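Local atomic coordinates of beta subunit of photoactivated adenylyl cyclase (Beggiatoa sp. PS, PDB entry 5MBE), a protein that probably makes cyclic AMP from ATP in response to blue light, sensed by a flavin-binding BLUF domain joined to a class III cyclase domain. Residues V152-F157 with V256-M261. Numbering follows the deposited sequence.
Sequences VEKIIF and VIEGNM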
# COMPACT_ATOMS: atom_id res chain seq x y z
N VAL A 152 -1.96 -5.76 -19.97
CA VAL A 152 -0.71 -5.29 -20.54
C VAL A 152 0.34 -6.39 -20.44
O VAL A 152 0.26 -7.27 -19.58
CB VAL A 152 -0.20 -4.00 -19.86
CG1 VAL A 152 -1.09 -2.82 -20.23
CG2 VAL A 152 -0.17 -4.18 -18.35
N GLU A 153 1.32 -6.32 -21.33
CA GLU A 153 2.48 -7.21 -21.29
C GLU A 153 3.54 -6.54 -20.43
O GLU A 153 4.04 -5.46 -20.77
CB GLU A 153 3.01 -7.48 -22.69
CG GLU A 153 1.95 -7.95 -23.67
CD GLU A 153 2.11 -7.34 -25.05
OE1 GLU A 153 2.51 -8.07 -25.99
OE2 GLU A 153 1.85 -6.13 -25.20
N LYS A 154 3.89 -7.17 -19.31
CA LYS A 154 4.85 -6.60 -18.39
C LYS A 154 5.87 -7.65 -17.96
O LYS A 154 5.61 -8.86 -18.03
CB LYS A 154 4.18 -6.01 -17.14
CG LYS A 154 3.22 -4.88 -17.42
CD LYS A 154 2.83 -4.17 -16.14
CE LYS A 154 3.82 -3.07 -15.80
NZ LYS A 154 3.77 -1.97 -16.80
N ILE A 155 7.03 -7.17 -17.53
CA ILE A 155 8.04 -8.01 -16.90
C ILE A 155 7.84 -7.91 -15.40
O ILE A 155 7.86 -6.80 -14.84
CB ILE A 155 9.45 -7.58 -17.30
CG1 ILE A 155 9.67 -7.81 -18.80
CG2 ILE A 155 10.49 -8.32 -16.48
CD1 ILE A 155 10.88 -7.11 -19.35
N ILE A 156 7.65 -9.05 -14.74
CA ILE A 156 7.41 -9.10 -13.31
C ILE A 156 8.73 -9.33 -12.60
O ILE A 156 9.53 -10.17 -13.03
CB ILE A 156 6.38 -10.19 -12.96
CG1 ILE A 156 5.11 -10.01 -13.79
CG2 ILE A 156 6.05 -10.16 -11.47
CD1 ILE A 156 4.47 -8.65 -13.63
N PHE A 157 8.96 -8.59 -11.52
CA PHE A 157 10.20 -8.63 -10.76
C PHE A 157 9.92 -9.12 -9.35
O PHE A 157 9.07 -8.54 -8.65
CB PHE A 157 10.86 -7.25 -10.73
CG PHE A 157 12.10 -7.17 -9.89
CD1 PHE A 157 12.02 -6.91 -8.53
CD2 PHE A 157 13.36 -7.33 -10.46
CE1 PHE A 157 13.16 -6.83 -7.75
CE2 PHE A 157 14.50 -7.25 -9.68
CZ PHE A 157 14.40 -7.00 -8.33
N VAL A 256 -0.55 -9.58 -17.93
CA VAL A 256 -1.05 -9.33 -16.59
C VAL A 256 -2.12 -8.25 -16.65
O VAL A 256 -2.08 -7.36 -17.50
CB VAL A 256 0.07 -8.91 -15.61
CG1 VAL A 256 1.08 -10.04 -15.44
CG2 VAL A 256 0.76 -7.64 -16.08
N ILE A 257 -3.09 -8.36 -15.75
CA ILE A 257 -4.14 -7.36 -15.60
C ILE A 257 -3.73 -6.43 -14.47
O ILE A 257 -3.60 -6.86 -13.32
CB ILE A 257 -5.50 -8.01 -15.34
CG1 ILE A 257 -5.90 -8.87 -16.54
CG2 ILE A 257 -6.56 -6.95 -15.06
CD1 ILE A 257 -6.86 -9.98 -16.19
N GLU A 258 -3.52 -5.16 -14.81
CA GLU A 258 -3.06 -4.16 -13.85
C GLU A 258 -4.16 -3.15 -13.60
O GLU A 258 -4.78 -2.64 -14.55
CB GLU A 258 -1.80 -3.47 -14.37
CG GLU A 258 -1.36 -2.28 -13.56
CD GLU A 258 0.08 -1.90 -13.81
OE1 GLU A 258 0.69 -1.24 -12.93
OE2 GLU A 258 0.62 -2.27 -14.87
N GLY A 259 -4.40 -2.84 -12.33
CA GLY A 259 -5.41 -1.87 -11.98
C GLY A 259 -5.67 -1.84 -10.49
O GLY A 259 -5.00 -2.51 -9.70
N ASN A 260 -6.66 -1.02 -10.13
CA ASN A 260 -7.05 -0.83 -8.74
C ASN A 260 -8.24 -1.73 -8.45
O ASN A 260 -9.27 -1.65 -9.13
CB ASN A 260 -7.40 0.64 -8.48
CG ASN A 260 -6.50 1.60 -9.23
OD1 ASN A 260 -5.37 1.86 -8.81
ND2 ASN A 260 -6.99 2.14 -10.35
N MET A 261 -8.10 -2.58 -7.43
CA MET A 261 -9.04 -3.66 -7.18
C MET A 261 -9.37 -3.74 -5.69
O MET A 261 -8.61 -3.27 -4.84
CB MET A 261 -8.47 -4.99 -7.68
CG MET A 261 -7.75 -4.87 -9.00
SD MET A 261 -8.46 -5.91 -10.28
CE MET A 261 -8.17 -7.53 -9.59
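V152 and V256 form an antiparallel hydrogen-bonded pair, a worked example of strands that join and then part: it alone carries the two backbone bonds between these segments. V152 N donates to V256 O at 2.9 Å, and V256 N returns a nearly straight bond (179°) to V152 O at 3.0 Å. The ladder runs on from K154 to G254 and from I156 to S252, while V256-E258 swings away at 101° to strand 152-157.

Apolar contacts gather about V256. Its CG2, between the backbone N and the carbonyl carbon, is thereby set against V152 O and lies 3.9 Å from K154 CG and 4.2 Å from V152 CG2; CG1 meets I156 CD1 at 4.1 Å.

Past V256 CG2, the chains of K154 and E258 cross at about a right angle. E258 OE2 rests against the lysine methylenes, 3.2 Å from K154 CD; the chain bends near its end, and NZ makes only a long salt bridge to OE2 (3.7 Å). A methionine in place of K154 would probably leave OE2 without this cationic partner.

E258 OE1 is held by a hydrogen bond from H269 and a salt bridge to R133, whose NH2 lies near the like-charged K154 NZ. In this cyclase-domain sheet, these basic partners would probably favour the ionised form of the buried carboxylate, which in turn would ease the closeness of K154 and R133.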